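Local coordinates for acetoacetate decarboxylase (Sphingomonas wittichii, PDB 5UPB) that is an acetoacetate decarboxylase-like lyase that probably acts on carbonyl substrates through a Schiff-base intermediate, at the interface of chains A and B. Numbering follows the deposited sequence. Chains: chain A/B, Acetoacetate decarboxylase.

The three contacts follow one another along a two-fold symmetric interface between chains A and B. Centres of C-alpha atoms lie about 11 Å apart for contacts 1 and 2, about 14 Å for contacts 2 and 3, and about 21 Å for contacts 1 and 3. Contacts 1 and 2 share B:Trp186 and both draw on strand 179-186, whereas helix 108-116 serves contacts 2 and 3. An aromatic centre thus lies between two mainly polar flanks, each with its twin across the axis. The deposited assembly holds four copies, and this pairing is plausibly one of its building units.

Contact 1: the interface of chains A and B. Residues chain A 184, 196, 198; chain B 186-188, 193-195.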
ATOM      1  N   ARG A 184      21.880   8.594  16.786  1.00 26.49           N
ATOM      2  CA  ARG A 184      20.778   9.536  16.865  1.00 29.41           C
ATOM      3  C   ARG A 184      21.228  10.779  16.133  1.00 31.54           C
ATOM      4  O   ARG A 184      22.137  11.481  16.587  1.00 32.34           O
ATOM      5  CB  ARG A 184      20.368   9.774  18.310  1.00 38.46           C
ATOM      6  CG  ARG A 184      19.258  10.763  18.461  1.00 37.97           C
ATOM      7  CD  ARG A 184      18.910  10.892  19.920  1.00 36.56           C
ATOM      8  NE  ARG A 184      17.629  11.560  20.069  1.00 47.23           N
ATOM      9  CZ  ARG A 184      17.566  12.835  20.338  1.00 31.02           C
ATOM     10  NH1 ARG A 184      18.686  13.513  20.460  1.00 61.59           N
ATOM     11  NH2 ARG A 184      16.397  13.474  20.460  1.00 40.76           N
ATOM     12  N   VAL A 196      21.768  17.584  15.610  1.00 34.27           N
ATOM     13  CA  VAL A 196      22.080  16.558  16.599  1.00 37.80           C
ATOM     14  C   VAL A 196      22.850  15.454  15.907  1.00 36.42           C
ATOM     15  O   VAL A 196      22.472  15.035  14.806  1.00 34.58           O
ATOM     16  CB  VAL A 196      20.814  15.951  17.255  1.00 40.45           C
ATOM     17  CG1 VAL A 196      21.201  14.783  18.254  1.00 39.41           C
ATOM     18  CG2 VAL A 196      19.968  17.017  17.933  1.00 39.42           C
ATOM     19  N   GLU A 198      24.755  11.981  17.731  1.00 35.06           N
ATOM     20  CA  GLU A 198      25.297  11.328  18.920  1.00 38.86           C
ATOM     21  C   GLU A 198      25.089   9.817  18.874  1.00 34.16           C
ATOM     22  O   GLU A 198      24.073   9.303  18.384  1.00 33.88           O
ATOM     23  CB  GLU A 198      24.678  11.891  20.218  1.00 34.63           C
ATOM     24  CG  GLU A 198      23.140  11.833  20.242  1.00 35.73           C
ATOM     25  CD  GLU A 198      22.509  12.754  21.258  1.00 40.77           C
ATOM     26  OE1 GLU A 198      23.186  13.663  21.788  1.00 42.67           O
ATOM     27  OE2 GLU A 198      21.297  12.618  21.496  1.00 33.90           O
TER
ATOM     28  N   TRP B 186      12.567  17.590  17.785  1.00 33.58           N
ATOM     29  CA  TRP B 186      13.240  16.295  17.823  1.00 32.61           C
ATOM     30  C   TRP B 186      13.400  15.956  19.294  1.00 28.70           C
ATOM     31  O   TRP B 186      14.385  16.350  19.932  1.00 29.79           O
ATOM     32  CB  TRP B 186      14.588  16.349  17.098  1.00 37.03           C
ATOM     33  CG  TRP B 186      15.130  15.004  16.776  1.00 34.13           C
ATOM     34  CD1 TRP B 186      16.314  14.459  17.195  1.00 40.42           C
ATOM     35  CD2 TRP B 186      14.486  14.005  15.973  1.00 30.27           C
ATOM     36  NE1 TRP B 186      16.454  13.188  16.686  1.00 39.52           N
ATOM     37  CE2 TRP B 186      15.350  12.886  15.922  1.00 34.99           C
ATOM     38  CE3 TRP B 186      13.269  13.958  15.273  1.00 34.09           C
ATOM     39  CZ2 TRP B 186      15.018  11.704  15.226  1.00 33.39           C
ATOM     40  CZ3 TRP B 186      12.948  12.805  14.561  1.00 46.05           C
ATOM     41  CH2 TRP B 186      13.817  11.677  14.558  1.00 39.47           C
ATOM     42  N   PRO B 187      12.388  15.338  19.895  1.00 32.48           N
ATOM     43  CA  PRO B 187      12.370  15.208  21.353  1.00 35.36           C
ATOM     44  C   PRO B 187      13.306  14.120  21.850  1.00 33.41           C
ATOM     45  O   PRO B 187      13.634  13.162  21.149  1.00 31.59           O
ATOM     46  CB  PRO B 187      10.908  14.858  21.669  1.00 37.51           C
ATOM     47  CG  PRO B 187      10.438  14.132  20.420  1.00 35.20           C
ATOM     48  CD  PRO B 187      11.139  14.851  19.264  1.00 36.47           C
ATOM     49  N   ALA B 188      13.600  14.205  23.135  1.00 34.47           N
ATOM     50  CA  ALA B 188      14.428  13.212  23.780  1.00 40.03           C
ATOM     51  C   ALA B 188      13.518  12.136  24.349  1.00 37.38           C
ATOM     52  O   ALA B 188      12.565  12.440  25.068  1.00 42.82           O
ATOM     53  CB  ALA B 188      15.265  13.845  24.888  1.00 36.95           C
ATOM     54  N   GLN B 193      19.420  12.172  26.002  1.00 37.17           N
ATOM     55  CA  GLN B 193      19.440  12.496  24.584  1.00 31.39           C
ATOM     56  C   GLN B 193      19.340  14.011  24.347  1.00 32.69           C
ATOM     57  O   GLN B 193      18.699  14.750  25.102  1.00 35.35           O
ATOM     58  CB  GLN B 193      18.285  11.781  23.859  1.00 33.62           C
ATOM     59  CG  GLN B 193      18.400  10.258  23.778  1.00 32.95           C
ATOM     60  CD  GLN B 193      17.135   9.650  23.154  1.00 38.95           C
ATOM     61  OE1 GLN B 193      16.233  10.374  22.719  1.00 34.10           O
ATOM     62  NE2 GLN B 193      17.079   8.338  23.089  1.00 38.90           N
ATOM     63  N   THR B 194      19.903  14.456  23.215  1.00 32.23           N
ATOM     64  CA  THR B 194      19.914  15.876  22.868  1.00 36.36           C
ATOM     65  C   THR B 194      18.638  16.226  22.116  1.00 34.92           C
ATOM     66  O   THR B 194      18.410  15.682  21.028  1.00 34.21           O
ATOM     67  CB  THR B 194      21.134  16.212  22.015  1.00 42.53           C
ATOM     68  OG1 THR B 194      22.338  15.802  22.699  1.00 41.64           O
ATOM     69  CG2 THR B 194      21.178  17.690  21.709  1.00 37.89           C
ATOM     70  N   PRO B 195      17.755  17.047  22.678  1.00 36.73           N
ATOM     71  CA  PRO B 195      16.518  17.426  21.993  1.00 41.37           C
ATOM     72  C   PRO B 195      16.692  18.688  21.148  1.00 43.92           C
ATOM     73  O   PRO B 195      17.653  19.436  21.276  1.00 34.55           O
ATOM     74  CB  PRO B 195      15.545  17.670  23.154  1.00 40.71           C
ATOM     75  CG  PRO B 195      16.423  18.258  24.221  1.00 43.47           C
ATOM     76  CD  PRO B 195      17.797  17.606  24.040  1.00 38.13           C
TER
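The guanidinium of A:Arg184 enters between B:Trp186 and B:Gln193, joining two subunits of this acetoacetate decarboxylase-family protein. On one face, B:Trp186 CD1 lies 3.4 Å above the guanidinium plane, toward its rim. The opposite face is covered by the aliphatic B:Gln193 CB, centred above the plane, with CZ of A:Arg184 3.7 Å from it. At the far end A:Arg184 NH2 donates to the backbone carbonyl O of B:Pro187 at 2.9 Å, an acceptor in the guanidinium plane although the donor stands well above the carbonyl plane. A further bond from NH2 to B:Thr194 O is weak, and NH1 is modelled too close to that oxygen for detail there to be trusted.

Beside the arginine, A:Glu198 grips B:Thr194 with both carboxylate oxygens. A:Glu198 OE2 offers its syn lone pair to the backbone N of B:Thr194 at 2.9 Å, in a nearly straight bond (174° at H), while A:Glu198 OE1 accepts from the B:Thr194 OG1 hydroxyl at 2.5 Å. A:Val196 CG2 packs against B:Thr194 CG2 at 4.0 Å. Behind this first shell, A:Arg184 NH1 forms a salt bridge to A:Glu198 OE2 at 2.9 Å, meeting it from above the carboxylate plane. In A:Arg184, CG lies opposite the backbone N (chi1 179°) and the chain stays extended to NE, which carries the guanidinium across from strand 179-186; the salt bridge probably steadies both side chains.

Contact 2: the interface of chains A and B. Residues chain A 5, 112, 186; chain B 111-112, 115-116, 186.
The indoles of A:Trp186 and B:Trp186 stack face to face about the two-fold axis, their planes 1° apart and their six-membered rings centred 3.8 Å from each other. On the other face of A:Trp186, B:Leu116 CD2 sits 3.4 Å from the centroid of the six-membered ring, so this indole is sandwiched between an aromatic and a methyl group. B:Trp115 CB abuts its in-plane edge, 3.4 Å from A:Trp186 CH2. B:Trp115 in turn is covered on both faces by chain A. A:His5 presents its CD2 edge over one face, the planes 83° apart, and A:Ile112 CD1 caps the other, 3.9 Å from the six-membered ring centroid. Both tryptophans at position 186 hold CG trans to the backbone N (chi1 -164°), which carries their rings off the ends of strands 179-186 and over one another.

Water 1 links the A:His5 imidazole to helix 108-116, lying 2.8 Å from A:His5 NE2 and 2.9 Å from B:Trp115 O. A leucine in place of A:Trp186 would probably abolish the indole stack, since both copies change, and open a gap beside B:Leu116 and B:Trp115 CB. Through this aromatic packing, helix 108-116 of one subunit is joined to strand 179-186, helix 108-116 and the N-terminal segment of the other, giving the subunit pair an apolar centre.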
ATOM      1  N   HIS A   5       5.416  15.248  17.019  1.00 41.24           N
ATOM      2  CA  HIS A   5       4.312  15.633  16.145  1.00 47.01           C
ATOM      3  C   HIS A   5       3.338  14.467  16.013  1.00 40.90           C
ATOM      4  O   HIS A   5       3.755  13.302  16.014  1.00 33.86           O
ATOM      5  CB  HIS A   5       4.779  15.983  14.718  1.00 45.53           C
ATOM      6  CG  HIS A   5       5.852  17.025  14.628  1.00 40.52           C
ATOM      7  ND1 HIS A   5       5.687  18.309  15.092  1.00 39.33           N
ATOM      8  CD2 HIS A   5       7.092  16.979  14.073  1.00 40.67           C
ATOM      9  CE1 HIS A   5       6.782  19.009  14.847  1.00 46.48           C
ATOM     10  NE2 HIS A   5       7.652  18.228  14.228  1.00 38.63           N
ATOM     11  N   ILE A 112       9.862   6.558  13.215  1.00 25.17           N
ATOM     12  CA  ILE A 112      10.248   7.711  14.001  1.00 29.22           C
ATOM     13  C   ILE A 112      10.768   7.300  15.376  1.00 29.23           C
ATOM     14  O   ILE A 112      11.785   7.827  15.847  1.00 30.67           O
ATOM     15  CB  ILE A 112       9.060   8.680  14.091  1.00 31.06           C
ATOM     16  CG1 ILE A 112       8.837   9.369  12.699  1.00 33.95           C
ATOM     17  CG2 ILE A 112       9.284   9.686  15.213  1.00 36.94           C
ATOM     18  CD1 ILE A 112       9.944  10.330  12.312  1.00 32.42           C
ATOM     19  N   TRP A 186      20.143  14.155  13.554  1.00 31.26           N
ATOM     20  CA  TRP A 186      19.085  15.070  13.133  1.00 36.11           C
ATOM     21  C   TRP A 186      19.766  16.275  12.509  1.00 40.48           C
ATOM     22  O   TRP A 186      20.076  17.263  13.189  1.00 34.94           O
ATOM     23  CB  TRP A 186      18.182  15.466  14.299  1.00 42.62           C
ATOM     24  CG  TRP A 186      16.873  16.087  13.887  1.00 39.79           C
ATOM     25  CD1 TRP A 186      16.422  17.348  14.205  1.00 38.52           C
ATOM     26  CD2 TRP A 186      15.851  15.492  13.072  1.00 36.44           C
ATOM     27  NE1 TRP A 186      15.174  17.561  13.659  1.00 40.31           N
ATOM     28  CE2 TRP A 186      14.804  16.447  12.949  1.00 44.80           C
ATOM     29  CE3 TRP A 186      15.709  14.251  12.445  1.00 37.97           C
ATOM     30  CZ2 TRP A 186      13.633  16.196  12.222  1.00 41.50           C
ATOM     31  CZ3 TRP A 186      14.545  14.001  11.706  1.00 42.46           C
ATOM     32  CH2 TRP A 186      13.517  14.982  11.607  1.00 37.29           C
TER
ATOM     33  N   LEU B 111       8.238  13.078   4.105  1.00 27.13           N
ATOM     34  CA  LEU B 111       8.003  13.196   5.540  1.00 26.18           C
ATOM     35  C   LEU B 111       9.229  13.750   6.241  1.00 27.72           C
ATOM     36  O   LEU B 111       9.124  14.640   7.087  1.00 31.44           O
ATOM     37  CB  LEU B 111       7.603  11.841   6.125  1.00 28.90           C
ATOM     38  CG  LEU B 111       7.300  11.783   7.619  1.00 30.60           C
ATOM     39  CD1 LEU B 111       6.334  10.669   7.919  1.00 32.99           C
ATOM     40  CD2 LEU B 111       8.593  11.603   8.429  1.00 28.46           C
ATOM     41  N   ILE B 112      10.399  13.185   5.954  1.00 28.98           N
ATOM     42  CA  ILE B 112      11.591  13.561   6.694  1.00 31.20           C
ATOM     43  C   ILE B 112      12.048  14.944   6.307  1.00 32.50           C
ATOM     44  O   ILE B 112      12.381  15.764   7.174  1.00 33.31           O
ATOM     45  CB  ILE B 112      12.706  12.503   6.516  1.00 32.25           C
ATOM     46  CG1 ILE B 112      12.328  11.245   7.287  1.00 29.30           C
ATOM     47  CG2 ILE B 112      14.071  13.043   6.978  1.00 35.52           C
ATOM     48  CD1 ILE B 112      12.337  11.376   8.824  1.00 52.18           C
ATOM     49  N   TRP B 115       9.888  17.158   8.357  1.00 32.45           N
ATOM     50  CA  TRP B 115      10.192  17.258   9.774  1.00 30.94           C
ATOM     51  C   TRP B 115      11.429  18.109  10.003  1.00 31.29           C
ATOM     52  O   TRP B 115      11.489  18.871  10.967  1.00 32.37           O
ATOM     53  CB  TRP B 115      10.434  15.866  10.397  1.00 30.25           C
ATOM     54  CG  TRP B 115       9.246  15.122  10.789  1.00 37.90           C
ATOM     55  CD1 TRP B 115       8.163  14.839  10.014  1.00 45.79           C
ATOM     56  CD2 TRP B 115       9.008  14.492  12.061  1.00 37.01           C
ATOM     57  NE1 TRP B 115       7.257  14.079  10.721  1.00 34.20           N
ATOM     58  CE2 TRP B 115       7.746  13.863  11.983  1.00 34.68           C
ATOM     59  CE3 TRP B 115       9.729  14.421  13.252  1.00 40.99           C
ATOM     60  CZ2 TRP B 115       7.188  13.157  13.057  1.00 30.16           C
ATOM     61  CZ3 TRP B 115       9.175  13.723  14.324  1.00 36.50           C
ATOM     62  CH2 TRP B 115       7.911  13.115  14.217  1.00 35.82           C
ATOM     63  N   LEU B 116      12.439  17.969   9.144  1.00 29.50           N
ATOM     64  CA  LEU B 116      13.687  18.705   9.340  1.00 34.17           C
ATOM     65  C   LEU B 116      13.461  20.204   9.282  1.00 32.81           C
ATOM     66  O   LEU B 116      14.226  20.961   9.891  1.00 38.24           O
ATOM     67  CB  LEU B 116      14.729  18.306   8.289  1.00 42.09           C
ATOM     68  CG  LEU B 116      15.227  16.864   8.373  1.00 39.74           C
ATOM     69  CD1 LEU B 116      15.976  16.529   7.073  1.00 42.74           C
ATOM     70  CD2 LEU B 116      16.094  16.697   9.600  1.00 36.02           C
ATOM     71  N   TRP B 186      12.567  17.590  17.785  1.00 33.58           N
ATOM     72  CA  TRP B 186      13.240  16.295  17.823  1.00 32.61           C
ATOM     73  C   TRP B 186      13.400  15.956  19.294  1.00 28.70           C
ATOM     74  O   TRP B 186      14.385  16.350  19.932  1.00 29.79           O
ATOM     75  CB  TRP B 186      14.588  16.349  17.098  1.00 37.03           C
ATOM     76  CG  TRP B 186      15.130  15.004  16.776  1.00 34.13           C
ATOM     77  CD1 TRP B 186      16.314  14.459  17.195  1.00 40.42           C
ATOM     78  CD2 TRP B 186      14.486  14.005  15.973  1.00 30.27           C
ATOM     79  NE1 TRP B 186      16.454  13.188  16.686  1.00 39.52           N
ATOM     80  CE2 TRP B 186      15.350  12.886  15.922  1.00 34.99           C
ATOM     81  CE3 TRP B 186      13.269  13.958  15.273  1.00 34.09           C
ATOM     82  CZ2 TRP B 186      15.018  11.704  15.226  1.00 33.39           C
ATOM     83  CZ3 TRP B 186      12.948  12.805  14.561  1.00 46.05           C
ATOM     84  CH2 TRP B 186      13.817  11.677  14.558  1.00 39.47           C
TER
HETATM   85  O   HOH W   1      10.369  18.281  13.570  1.00 35.24           O

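Contact 3: the interface of chains A and B. Residues chain A 122-123, 153-154; chain B 13, 15, 108-109.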
ATOM      1  N   LYS A 122      13.947   3.434   7.006  1.00 27.75           N
ATOM      2  CA  LYS A 122      13.134   3.913   5.894  1.00 29.56           C
ATOM      3  C   LYS A 122      11.821   3.132   5.880  1.00 26.32           C
ATOM      4  O   LYS A 122      11.650   2.131   6.606  1.00 25.80           O
ATOM      5  CB  LYS A 122      13.874   3.719   4.574  1.00 29.28           C
ATOM      6  CG  LYS A 122      15.174   4.543   4.463  1.00 30.26           C
ATOM      7  CD  LYS A 122      15.870   4.267   3.113  1.00 28.07           C
ATOM      8  CE  LYS A 122      17.108   5.053   2.972  1.00 33.07           C
ATOM      9  NZ  LYS A 122      17.871   4.645   1.724  1.00 34.81           N
ATOM     10  N   ILE A 123      10.887   3.590   5.047  1.00 26.68           N
ATOM     11  CA  ILE A 123       9.638   2.880   4.837  1.00 24.28           C
ATOM     12  C   ILE A 123       9.802   1.949   3.650  1.00 34.09           C
ATOM     13  O   ILE A 123      10.211   2.373   2.558  1.00 29.97           O
ATOM     14  CB  ILE A 123       8.468   3.828   4.569  1.00 24.06           C
ATOM     15  CG1 ILE A 123       8.151   4.701   5.778  1.00 27.38           C
ATOM     16  CG2 ILE A 123       7.237   2.964   4.102  1.00 27.78           C
ATOM     17  CD1 ILE A 123       7.610   3.898   6.979  1.00 27.62           C
ATOM     18  N   ARG A 153      11.336  -1.477  -1.756  1.00 22.98           N
ATOM     19  CA  ARG A 153      11.069  -0.054  -1.619  1.00 29.47           C
ATOM     20  C   ARG A 153      11.167   0.599  -2.985  1.00 22.50           C
ATOM     21  O   ARG A 153      12.067   0.273  -3.764  1.00 24.38           O
ATOM     22  CB  ARG A 153      12.050   0.595  -0.635  1.00 37.34           C
ATOM     23  CG  ARG A 153      11.851   2.110  -0.475  1.00 26.35           C
ATOM     24  CD  ARG A 153      12.715   2.671   0.679  1.00 22.99           C
ATOM     25  NE  ARG A 153      12.585   4.118   0.830  1.00 25.39           N
ATOM     26  CZ  ARG A 153      13.325   5.015   0.174  1.00 28.43           C
ATOM     27  NH1 ARG A 153      14.283   4.634  -0.680  1.00 29.42           N
ATOM     28  NH2 ARG A 153      13.114   6.318   0.371  1.00 28.27           N
ATOM     29  N   HIS A 154      10.230   1.517  -3.281  1.00 29.83           N
ATOM     30  CA  HIS A 154      10.242   2.296  -4.534  1.00 28.00           C
ATOM     31  C   HIS A 154      10.177   1.388  -5.755  1.00 35.62           C
ATOM     32  O   HIS A 154      10.597   1.762  -6.854  1.00 29.70           O
ATOM     33  CB  HIS A 154      11.469   3.199  -4.613  1.00 26.95           C
ATOM     34  CG  HIS A 154      11.354   4.450  -3.796  1.00 28.23           C
ATOM     35  ND1 HIS A 154      12.428   5.290  -3.566  1.00 31.68           N
ATOM     36  CD2 HIS A 154      10.299   4.999  -3.151  1.00 31.70           C
ATOM     37  CE1 HIS A 154      12.032   6.311  -2.831  1.00 28.79           C
ATOM     38  NE2 HIS A 154      10.748   6.153  -2.554  1.00 30.08           N
TER
ATOM     39  N   ALA B  13      22.573   6.556  -0.323  1.00 47.83           N
ATOM     40  CA  ALA B  13      21.482   5.955   0.429  1.00 39.14           C
ATOM     41  C   ALA B  13      20.816   6.930   1.399  1.00 38.73           C
ATOM     42  O   ALA B  13      19.950   6.514   2.173  1.00 37.02           O
ATOM     43  CB  ALA B  13      21.994   4.724   1.174  1.00 40.88           C
ATOM     44  N   LEU B  15      18.215   9.479   2.679  1.00 35.60           N
ATOM     45  CA  LEU B  15      16.839   9.859   2.374  1.00 39.80           C
ATOM     46  C   LEU B  15      16.745  11.293   1.869  1.00 42.78           C
ATOM     47  O   LEU B  15      16.020  11.589   0.907  1.00 41.74           O
ATOM     48  CB  LEU B  15      16.008   9.683   3.634  1.00 47.74           C
ATOM     49  CG  LEU B  15      14.577   9.237   3.603  1.00 52.96           C
ATOM     50  CD1 LEU B  15      14.366   8.057   2.672  1.00 32.84           C
ATOM     51  CD2 LEU B  15      14.258   8.909   5.048  1.00 32.83           C
ATOM     52  N   GLU B 108       8.215   8.663   2.542  1.00 25.87           N
ATOM     53  CA  GLU B 108       8.873   9.069   3.783  1.00 25.21           C
ATOM     54  C   GLU B 108      10.013  10.039   3.539  1.00 25.97           C
ATOM     55  O   GLU B 108      10.388  10.767   4.469  1.00 26.29           O
ATOM     56  CB  GLU B 108       9.378   7.838   4.593  1.00 31.60           C
ATOM     57  CG  GLU B 108      10.791   7.364   4.324  1.00 24.55           C
ATOM     58  CD  GLU B 108      10.958   6.687   2.986  1.00 36.40           C
ATOM     59  OE1 GLU B 108      10.745   7.345   1.944  1.00 29.82           O
ATOM     60  OE2 GLU B 108      11.326   5.490   2.966  1.00 27.26           O
ATOM     61  N   TRP B 109      10.581  10.083   2.332  1.00 30.26           N
ATOM     62  CA  TRP B 109      11.567  11.133   2.077  1.00 33.10           C
ATOM     63  C   TRP B 109      10.936  12.507   2.146  1.00 26.61           C
ATOM     64  O   TRP B 109      11.595  13.466   2.586  1.00 29.72           O
ATOM     65  CB  TRP B 109      12.279  10.933   0.732  1.00 33.65           C
ATOM     66  CG  TRP B 109      11.418  10.471  -0.442  1.00 27.76           C
ATOM     67  CD1 TRP B 109      11.184   9.170  -0.823  1.00 28.63           C
ATOM     68  CD2 TRP B 109      10.754  11.292  -1.416  1.00 29.33           C
ATOM     69  NE1 TRP B 109      10.384   9.133  -1.944  1.00 28.45           N
ATOM     70  CE2 TRP B 109      10.107  10.417  -2.328  1.00 29.81           C
ATOM     71  CE3 TRP B 109      10.637  12.679  -1.607  1.00 27.86           C
ATOM     72  CZ2 TRP B 109       9.355  10.873  -3.402  1.00 24.65           C
ATOM     73  CZ3 TRP B 109       9.870  13.136  -2.685  1.00 29.13           C
ATOM     74  CH2 TRP B 109       9.234  12.237  -3.564  1.00 27.23           C
TER
HETATM   75  O   HOH W   2       9.488   6.332  -0.120  1.00 29.38           O
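B:Glu108, at the N-terminal end of helix 108-116, and the extended A:Arg153 approach from opposite directions across this acetoacetate decarboxylase-family interface. The guanidinium grips the carboxylate side-on in a salt bridge, A:Arg153 NE to B:Glu108 OE2 at 2.8 Å and A:Arg153 NH2 to B:Glu108 OE1 at 3.0 Å. The two planes are turned 52° apart: NE reaches OE2 on its syn side, whereas NH2 approaches OE1 from above the carboxylate plane. B:Glu108 OE2 also accepts the backbone N-H of A:Ile123 (N to OE2 2.9 Å), from the anti side. B:Glu108 OE1 accepts the backbone N-H of B:Trp109 (N to OE1 2.8 Å) on its anti lone pair, in a strongly bent bond. The bend at chi2 (-72°) folds the carboxylate back toward its own helix start, where the helix end would probably help to stabilise its negative charge. A:Ile123 CG1 packs alongside B:Glu108 CB.

A:Lys122 supports the arginine from behind, its CD resting over the centre of one guanidinium face. The same chain, extended beyond CG, slides past B:Leu15 CD1 and delivers A:Lys122 NZ to the carbonyl O of B:Ala13 at 2.8 Å. Beyond the carboxylate, the indole N-H of B:Trp109 donates to the A:His154 imidazole (B:Trp109 NE1 to A:His154 NE2 3.1 Å) in a bent bond, with the rings edge to face at 73°. Water 2 bridges A:His154 and B:Glu108 OE1, lying 2.7 Å from A:His154 NE2.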